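Local coordinates for formate-dependent phosphoribosylglycinamide formyltransferase (Mycobacterium tuberculosis H37Rv, PDB 6KHR), which is an enzyme of the ATP-grasp superfamily that forms a two-subunit assembly, at residues Q46-G57 and I66-M75; S233-C244 and R331-T340. One frame throughout, in Å; residues are numbered along the deposited sequence.

Contact 1 of 2, residues Q46-G57 and I66-M75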
loop_
_atom_site.group_PDB
_atom_site.type_symbol
_atom_site.label_atom_id
_atom_site.label_comp_id
_atom_site.label_asym_id
_atom_site.label_seq_id
_atom_site.Cartn_x
_atom_site.Cartn_y
_atom_site.Cartn_z
ATOM N N GLN A 46 10.643 1.594 2.763
ATOM C CA GLN A 46 11.615 1.261 1.732
ATOM C C GLN A 46 11.343 2.027 0.455
ATOM O O GLN A 46 12.285 2.344 -0.278
ATOM C CB GLN A 46 11.627 -0.242 1.481
ATOM C CG GLN A 46 12.390 -1.012 2.549
ATOM C CD GLN A 46 12.169 -2.504 2.429
ATOM O OE1 GLN A 46 11.342 -2.944 1.632
ATOM N NE2 GLN A 46 12.900 -3.292 3.216
ATOM N N GLY A 47 10.076 2.365 0.199
ATOM C CA GLY A 47 9.766 3.249 -0.911
ATOM C C GLY A 47 10.358 4.637 -0.732
ATOM O O GLY A 47 10.692 5.305 -1.714
ATOM N N LEU A 48 10.489 5.090 0.513
ATOM C CA LEU A 48 11.051 6.404 0.781
ATOM C C LEU A 48 12.564 6.359 0.895
ATOM O O LEU A 48 13.171 7.386 1.199
ATOM C CB LEU A 48 10.458 6.991 2.066
ATOM C CG LEU A 48 8.965 7.298 2.180
ATOM C CD1 LEU A 48 8.558 7.615 3.643
ATOM C CD2 LEU A 48 8.594 8.451 1.283
ATOM N N GLY A 49 13.174 5.195 0.684
ATOM C CA GLY A 49 14.613 5.094 0.595
ATOM C C GLY A 49 15.336 4.536 1.798
ATOM O O GLY A 49 16.570 4.583 1.819
ATOM N N ALA A 50 14.638 3.997 2.785
ATOM C CA ALA A 50 15.287 3.596 4.025
ATOM C C ALA A 50 15.524 2.091 4.081
ATOM O O ALA A 50 14.685 1.303 3.642
ATOM C CB ALA A 50 14.458 4.026 5.236
ATOM N N GLU A 51 16.674 1.709 4.630
ATOM C CA GLU A 51 16.919 0.338 5.059
ATOM C C GLU A 51 16.164 0.064 6.355
ATOM O O GLU A 51 16.151 0.898 7.264
ATOM C CB GLU A 51 18.413 0.115 5.282
ATOM C CG GLU A 51 19.023 -1.048 4.523
ATOM C CD GLU A 51 20.503 -1.280 4.861
ATOM O OE1 GLU A 51 20.948 -0.907 5.973
ATOM O OE2 GLU A 51 21.224 -1.838 4.004
ATOM N N VAL A 52 15.550 -1.115 6.462
ATOM C CA VAL A 52 14.785 -1.467 7.654
ATOM C C VAL A 52 15.314 -2.761 8.259
ATOM O O VAL A 52 15.516 -3.757 7.554
ATOM C CB VAL A 52 13.279 -1.613 7.371
ATOM C CG1 VAL A 52 12.577 -2.082 8.645
ATOM C CG2 VAL A 52 12.702 -0.294 6.880
ATOM N N ILE A 53 15.512 -2.742 9.572
ATOM C CA ILE A 53 15.860 -3.912 10.362
ATOM C C ILE A 53 14.597 -4.365 11.082
ATOM O O ILE A 53 13.987 -3.582 11.817
ATOM C CB ILE A 53 16.971 -3.579 11.365
ATOM C CG1 ILE A 53 18.165 -2.959 10.641
ATOM C CG2 ILE A 53 17.356 -4.804 12.184
ATOM C CD1 ILE A 53 18.865 -1.898 11.468
ATOM N N ALA A 54 14.199 -5.615 10.877
ATOM C CA ALA A 54 13.033 -6.168 11.553
ATOM C C ALA A 54 13.486 -7.078 12.692
ATOM O O ALA A 54 14.213 -8.054 12.470
ATOM C CB ALA A 54 12.124 -6.921 10.581
ATOM N N VAL A 55 13.057 -6.746 13.904
ATOM C CA VAL A 55 13.417 -7.471 15.115
ATOM C C VAL A 55 12.170 -8.154 15.646
ATOM O O VAL A 55 11.088 -7.557 15.658
ATOM C CB VAL A 55 14.017 -6.530 16.180
ATOM C CG1 VAL A 55 14.398 -7.314 17.405
ATOM C CG2 VAL A 55 15.217 -5.773 15.621
ATOM N N ASP A 56 12.317 -9.405 16.081
ATOM C CA ASP A 56 11.238 -10.092 16.778
ATOM C C ASP A 56 11.826 -11.245 17.581
ATOM O O ASP A 56 13.036 -11.488 17.559
ATOM C CB ASP A 56 10.156 -10.571 15.808
ATOM C CG ASP A 56 8.792 -10.673 16.473
ATOM O OD1 ASP A 56 8.753 -11.046 17.672
ATOM O OD2 ASP A 56 7.772 -10.362 15.815
ATOM N N GLY A 57 10.950 -11.949 18.304
ATOM C CA GLY A 57 11.340 -13.074 19.138
ATOM C C GLY A 57 11.618 -14.382 18.417
ATOM O O GLY A 57 12.594 -15.061 18.743
ATOM N N ILE A 66 10.688 -9.457 3.986
ATOM C CA ILE A 66 11.001 -8.389 3.047
ATOM C C ILE A 66 11.897 -7.331 3.647
ATOM O O ILE A 66 12.274 -6.384 2.944
ATOM C CB ILE A 66 9.721 -7.751 2.473
ATOM C CG1 ILE A 66 9.043 -6.850 3.510
ATOM C CG2 ILE A 66 8.782 -8.843 1.924
ATOM C CD1 ILE A 66 9.263 -5.366 3.258
ATOM N N ALA A 67 12.266 -7.462 4.915
ATOM C CA ALA A 67 13.188 -6.505 5.498
ATOM C C ALA A 67 14.581 -6.668 4.892
ATOM O O ALA A 67 14.913 -7.687 4.277
ATOM C CB ALA A 67 13.260 -6.670 7.017
ATOM N N ASP A 68 15.394 -5.621 5.071
ATOM C CA ASP A 68 16.788 -5.643 4.656
ATOM C C ASP A 68 17.653 -6.447 5.614
ATOM O O ASP A 68 18.637 -7.060 5.193
ATOM C CB ASP A 68 17.332 -4.217 4.570
ATOM C CG ASP A 68 16.468 -3.312 3.725
ATOM O OD1 ASP A 68 16.444 -3.500 2.488
ATOM O OD2 ASP A 68 15.797 -2.426 4.303
ATOM N N GLN A 69 17.326 -6.427 6.898
ATOM C CA GLN A 69 18.087 -7.163 7.895
ATOM C C GLN A 69 17.113 -7.689 8.932
ATOM O O GLN A 69 16.234 -6.951 9.389
ATOM C CB GLN A 69 19.147 -6.278 8.539
ATOM C CG GLN A 69 20.034 -7.001 9.509
ATOM C CD GLN A 69 21.217 -6.154 9.902
ATOM O OE1 GLN A 69 21.324 -4.997 9.491
ATOM N NE2 GLN A 69 22.120 -6.721 10.700
ATOM N N SER A 70 17.241 -8.967 9.264
ATOM C CA SER A 70 16.375 -9.624 10.230
ATOM C C SER A 70 17.171 -9.926 11.491
ATOM O O SER A 70 18.370 -10.221 11.431
ATOM C CB SER A 70 15.774 -10.912 9.656
ATOM O OG SER A 70 14.865 -10.624 8.601
ATOM N N VAL A 71 16.503 -9.827 12.629
ATOM C CA VAL A 71 17.135 -10.041 13.918
ATOM C C VAL A 71 16.139 -10.753 14.818
ATOM O O VAL A 71 14.955 -10.412 14.839
ATOM C CB VAL A 71 17.619 -8.714 14.548
ATOM C CG1 VAL A 71 18.113 -8.945 15.966
ATOM C CG2 VAL A 71 18.737 -8.104 13.708
ATOM N N VAL A 72 16.627 -11.753 15.539
ATOM C CA VAL A 72 15.846 -12.503 16.512
ATOM C C VAL A 72 16.404 -12.195 17.890
ATOM O O VAL A 72 17.581 -12.455 18.162
ATOM C CB VAL A 72 15.903 -14.010 16.230
ATOM C CG1 VAL A 72 15.372 -14.784 17.415
ATOM C CG2 VAL A 72 15.117 -14.336 14.968
ATOM N N VAL A 73 15.578 -11.618 18.756
ATOM C CA VAL A 73 15.941 -11.456 20.157
ATOM C C VAL A 73 14.673 -11.507 20.980
ATOM O O VAL A 73 13.615 -11.046 20.550
ATOM C CB VAL A 73 16.692 -10.137 20.451
ATOM C CG1 VAL A 73 18.119 -10.431 20.896
ATOM C CG2 VAL A 73 16.644 -9.211 19.257
ATOM N N THR A 74 14.781 -12.064 22.179
ATOM C CA THR A 74 13.698 -11.925 23.141
ATOM C C THR A 74 13.636 -10.454 23.507
ATOM O O THR A 74 14.430 -9.961 24.306
ATOM C CB THR A 74 13.931 -12.803 24.362
ATOM O OG1 THR A 74 14.275 -14.125 23.926
ATOM C CG2 THR A 74 12.669 -12.868 25.213
ATOM N N MET A 75 12.715 -9.727 22.881
ATOM C CA MET A 75 12.663 -8.284 23.080
ATOM C C MET A 75 12.241 -7.912 24.495
ATOM O O MET A 75 12.560 -6.810 24.961
ATOM C CB MET A 75 11.722 -7.676 22.047
ATOM C CG MET A 75 12.150 -8.011 20.637
ATOM S SD MET A 75 11.090 -7.276 19.392
ATOM C CE MET A 75 9.555 -8.150 19.717
#
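Strands 51-56 and 69-72 run parallel, their axes 19° apart. The ladder steps from one chain to the other and ends just beyond the second strand: Gln-69 N gives to Val-52 O, Ala-54 N to Gln-69 O, Val-71 N to Ala-54 O, Asp-56 N to Val-71 O, and Val-73 N to Asp-56 O (2.8 Å).

Apolar contacts line both faces. On one, Ile-53 and Val-71 point the same way and meet through their CG2 methyls at 3.9 Å; beta-branched residues suit such extended backbone. Val-55 CG1, anti to its own N (chi1 -179°), reaches Val-73 CG2 and lies 3.9 Å from the sulfur SD of Met-75, and helix 78-88 packs on this face. On the other, Ala-54 CB touches Ala-67 CB at 3.7 Å, small residues that leave room for helix 62-66.

Polar side chains close the N-terminal end. The extended Gln-46 sends NE2 to Ile-66 O (3.2 Å, nearly straight at 172°) and to Asp-68 OD2, which it meets from above the carboxylate plane. The same OD2 takes Val-52 N on its anti lone pair, at a doubtfully short length. An aspartate suits this place, its short side chain reaching across to a backbone N-H near the start of strand 51-56.

Two N-H donors on OD2, if both real, would favour the charged form of Asp-68; the Glu-51 carboxylate, near but not touching, might oppose this slightly.

Contact 2 of 2, residues S233-C244 and R331-T340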
loop_
_atom_site.group_PDB
_atom_site.type_symbol
_atom_site.label_atom_id
_atom_site.label_comp_id
_atom_site.label_asym_id
_atom_site.label_seq_id
_atom_site.Cartn_x
_atom_site.Cartn_y
_atom_site.Cartn_z
ATOM N N SER A 233 4.162 14.897 12.740
ATOM C CA SER A 233 5.430 14.847 12.043
ATOM C C SER A 233 5.997 16.250 11.963
ATOM O O SER A 233 5.506 17.189 12.596
ATOM C CB SER A 233 5.283 14.224 10.650
ATOM O OG SER A 233 6.562 14.047 10.066
ATOM N N GLN A 234 7.064 16.381 11.195
ATOM C CA GLN A 234 7.584 17.674 10.803
ATOM C C GLN A 234 7.227 17.885 9.337
ATOM O O GLN A 234 7.219 16.935 8.547
ATOM C CB GLN A 234 9.101 17.752 11.037
ATOM C CG GLN A 234 9.531 18.702 12.196
ATOM C CD GLN A 234 9.322 18.122 13.602
ATOM O OE1 GLN A 234 8.448 18.565 14.354
ATOM N NE2 GLN A 234 10.146 17.145 13.967
ATOM N N GLY A 235 6.860 19.113 8.994
ATOM C CA GLY A 235 6.701 19.481 7.607
ATOM C C GLY A 235 7.947 20.197 7.133
ATOM O O GLY A 235 8.951 20.264 7.853
ATOM N N PRO A 236 7.918 20.752 5.917
ATOM C CA PRO A 236 9.006 21.648 5.506
ATOM C C PRO A 236 9.052 22.950 6.305
ATOM O O PRO A 236 9.978 23.744 6.093
ATOM C CB PRO A 236 8.703 21.901 4.019
ATOM C CG PRO A 236 7.240 21.675 3.892
ATOM C CD PRO A 236 6.923 20.565 4.850
ATOM N N ASN A 237 8.099 23.170 7.233
ATOM C CA ASN A 237 8.024 24.352 8.088
ATOM C C ASN A 237 7.898 23.983 9.565
ATOM O O ASN A 237 7.392 24.772 10.372
ATOM C CB ASN A 237 6.854 25.247 7.673
ATOM C CG ASN A 237 6.912 26.615 8.315
ATOM O OD1 ASN A 237 6.194 26.891 9.284
ATOM N ND2 ASN A 237 7.774 27.481 7.787
ATOM N N GLY A 238 8.336 22.786 9.942
ATOM C CA GLY A 238 8.336 22.385 11.330
ATOM C C GLY A 238 7.219 21.424 11.697
ATOM O O GLY A 238 6.754 20.614 10.881
ATOM N N PRO A 239 6.748 21.522 12.939
ATOM C CA PRO A 239 5.815 20.516 13.457
ATOM C C PRO A 239 4.475 20.555 12.742
ATOM O O PRO A 239 3.945 21.624 12.419
ATOM C CB PRO A 239 5.668 20.886 14.936
ATOM C CG PRO A 239 6.789 21.838 15.216
ATOM C CD PRO A 239 7.043 22.558 13.937
ATOM N N LEU A 240 3.938 19.363 12.486
ATOM C CA LEU A 240 2.610 19.170 11.934
ATOM C C LEU A 240 1.805 18.304 12.892
ATOM O O LEU A 240 2.337 17.348 13.469
ATOM C CB LEU A 240 2.672 18.486 10.572
ATOM C CG LEU A 240 3.412 19.153 9.417
ATOM C CD1 LEU A 240 3.340 18.266 8.189
ATOM C CD2 LEU A 240 2.816 20.517 9.127
ATOM N N ILE A 241 0.522 18.623 13.063
ATOM C CA ILE A 241 -0.388 17.692 13.725
ATOM C C ILE A 241 -1.671 17.583 12.898
ATOM O O ILE A 241 -2.443 18.544 12.807
ATOM C CB ILE A 241 -0.687 18.077 15.177
ATOM C CG1 ILE A 241 -1.729 17.121 15.757
ATOM C CG2 ILE A 241 -1.111 19.527 15.282
ATOM C CD1 ILE A 241 -1.520 16.816 17.240
ATOM N N GLU A 242 -1.894 16.413 12.295
ATOM C CA GLU A 242 -2.998 16.154 11.387
ATOM C C GLU A 242 -3.959 15.152 12.002
ATOM O O GLU A 242 -3.555 14.257 12.748
ATOM C CB GLU A 242 -2.504 15.583 10.062
ATOM C CG GLU A 242 -1.382 16.347 9.425
ATOM C CD GLU A 242 -1.886 17.331 8.417
ATOM O OE1 GLU A 242 -2.651 18.235 8.813
ATOM O OE2 GLU A 242 -1.535 17.190 7.228
ATOM N N PHE A 243 -5.236 15.284 11.644
ATOM C CA PHE A 243 -6.270 14.361 12.079
ATOM C C PHE A 243 -6.837 13.607 10.883
ATOM O O PHE A 243 -7.158 14.196 9.852
ATOM C CB PHE A 243 -7.386 15.096 12.814
ATOM C CG PHE A 243 -6.922 15.813 14.044
ATOM C CD1 PHE A 243 -6.402 17.088 13.962
ATOM C CD2 PHE A 243 -7.003 15.203 15.286
ATOM C CE1 PHE A 243 -5.967 17.750 15.097
ATOM C CE2 PHE A 243 -6.580 15.853 16.417
ATOM C CZ PHE A 243 -6.060 17.132 16.328
ATOM N N CYS A 244 -6.976 12.306 11.023
ATOM C CA CYS A 244 -7.682 11.621 9.966
ATOM C C CYS A 244 -9.189 11.810 10.145
ATOM O O CYS A 244 -9.652 12.345 11.154
ATOM C CB CYS A 244 -7.264 10.163 9.946
ATOM S SG CYS A 244 -5.539 10.033 9.396
ATOM N N ARG A 331 6.218 8.221 7.007
ATOM C CA ARG A 331 6.616 9.630 6.898
ATOM C C ARG A 331 6.862 10.266 8.265
ATOM O O ARG A 331 7.807 11.057 8.417
ATOM C CB ARG A 331 5.579 10.422 6.109
ATOM C CG ARG A 331 5.451 9.957 4.682
ATOM C CD ARG A 331 4.623 10.932 3.844
ATOM N NE ARG A 331 4.426 10.456 2.477
ATOM C CZ ARG A 331 4.066 11.227 1.454
ATOM N NH1 ARG A 331 3.859 12.528 1.633
ATOM N NH2 ARG A 331 3.915 10.698 0.249
ATOM N N ALA A 332 6.056 9.903 9.279
ATOM C CA ALA A 332 6.219 10.470 10.625
ATOM C C ALA A 332 7.539 10.046 11.261
ATOM O O ALA A 332 8.234 10.867 11.867
ATOM C CB ALA A 332 5.051 10.054 11.522
ATOM N N ILE A 333 7.884 8.760 11.156
ATOM C CA ILE A 333 9.158 8.260 11.671
ATOM C C ILE A 333 10.308 9.084 11.119
ATOM O O ILE A 333 11.236 9.457 11.845
ATOM C CB ILE A 333 9.333 6.774 11.311
ATOM C CG1 ILE A 333 8.450 5.893 12.179
ATOM C CG2 ILE A 333 10.793 6.350 11.408
ATOM C CD1 ILE A 333 8.310 4.543 11.605
ATOM N N LEU A 334 10.272 9.358 9.821
ATOM C CA LEU A 334 11.360 10.025 9.134
ATOM C C LEU A 334 11.224 11.542 9.148
ATOM O O LEU A 334 12.099 12.228 8.606
ATOM C CB LEU A 334 11.449 9.517 7.683
ATOM C CG LEU A 334 11.774 8.038 7.405
ATOM C CD1 LEU A 334 11.733 7.778 5.915
ATOM C CD2 LEU A 334 13.128 7.603 7.977
ATOM N N GLY A 335 10.147 12.080 9.721
ATOM C CA GLY A 335 10.028 13.528 9.866
ATOM C C GLY A 335 9.683 14.251 8.587
ATOM O O GLY A 335 10.174 15.360 8.348
ATOM N N LEU A 336 8.850 13.652 7.756
ATOM C CA LEU A 336 8.451 14.235 6.490
ATOM C C LEU A 336 7.003 14.728 6.559
ATOM O O LEU A 336 6.229 14.341 7.438
ATOM C CB LEU A 336 8.625 13.204 5.365
ATOM C CG LEU A 336 10.030 12.593 5.296
ATOM C CD1 LEU A 336 10.062 11.355 4.395
ATOM C CD2 LEU A 336 11.048 13.630 4.824
ATOM N N ALA A 337 6.646 15.581 5.601
ATOM C CA ALA A 337 5.307 16.150 5.528
ATOM C C ALA A 337 4.251 15.083 5.260
ATOM O O ALA A 337 4.508 14.061 4.615
ATOM C CB ALA A 337 5.246 17.214 4.436
ATOM N N VAL A 338 3.044 15.336 5.768
ATOM C CA VAL A 338 1.913 14.442 5.566
ATOM C C VAL A 338 0.660 15.260 5.303
ATOM O O VAL A 338 0.597 16.458 5.574
ATOM C CB VAL A 338 1.670 13.495 6.764
ATOM C CG1 VAL A 338 2.798 12.494 6.916
ATOM C CG2 VAL A 338 1.474 14.283 8.042
ATOM N N ASP A 339 -0.341 14.586 4.747
ATOM C CA ASP A 339 -1.702 15.083 4.674
ATOM C C ASP A 339 -2.608 13.919 5.034
ATOM O O ASP A 339 -2.157 12.776 5.123
ATOM C CB ASP A 339 -2.049 15.658 3.286
ATOM C CG ASP A 339 -2.050 14.592 2.165
ATOM O OD1 ASP A 339 -2.849 13.630 2.226
ATOM O OD2 ASP A 339 -1.263 14.734 1.197
ATOM N N THR A 340 -3.895 14.211 5.221
ATOM C CA THR A 340 -4.873 13.209 5.608
ATOM C C THR A 340 -6.044 13.163 4.630
ATOM O O THR A 340 -7.145 12.757 4.994
ATOM C CB THR A 340 -5.361 13.440 7.043
ATOM O OG1 THR A 340 -5.876 14.776 7.195
ATOM C CG2 THR A 340 -4.231 13.203 8.033
#
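Ser-233 and Thr-340 supply the two hydrogen bonds across this contact, each giving its hydroxyl to a backbone carbonyl. Ser-233 OG, held anti to its own N (chi1 -173°), donates to Leu-336 O at 2.7 Å, from 32° off the carbonyl plane. Thr-340 OG1 donates to Phe-243 O at 3.0 Å, coming from above that carbonyl's plane; its CG2 methyl meanwhile packs on Glu-242 CB (3.6 Å) and on Cys-244 SG. Small hydroxyl residues fit here because they can bond to main chain at close quarters.

The helix end is partly self-capped. Gly-335 N bonds to Ala-332 O and Leu-336 N to Arg-331 O, a Schellman motif in which glycine readily takes the positive phi; Arg-287 also donates to Ala-332 O and Ile-333 O. Arg-331 NH1 makes a weak bond to Ala-337 O, while NH2 forms a salt bridge with Asp-381 of the second subunit. Asp-339 OD2 forms a salt bridge with Arg-322, and OD1 accepts from Leu-341 N.

Apolar atoms fill in between. Ala-337 CB meets Pro-236 CD at 3.8 Å, Leu-240 CD1 lies over the backbone of Ala-337 and Val-338, and the Glu-242 and Val-338 side chains run antiparallel alongside each other, CG against CG2.

Segment 233-244 is a beta hairpin with a type I turn, Gly-235 to Gly-238. It joins two inner strands of the large antiparallel sheet of the ATP-grasp fold and packs against a Schellman-capped helix end.

In the fold
From the N terminus, the chain first closes contact 1, a short loop in which helix 62-66 carries it from strand 51-56 to strand 69-72, at one end of the sheet within this chain, making a beta-alpha-beta unit of the five-stranded parallel sheet. Contact 2 opens much later and closes a far longer loop, bringing the chain after helix 325-334 back to the hairpin of strands 224-235 and 238-252. The two loops follow in series, neither nesting nor crossing. Their centres lie about 23 Å apart, yet they touch: Leu-48 packs against Arg-331, Leu-334 and Leu-336, joining the turn after helix 36-47 to the end of helix 325-334 and the chain beyond it. Both contacts also reach the second subunit.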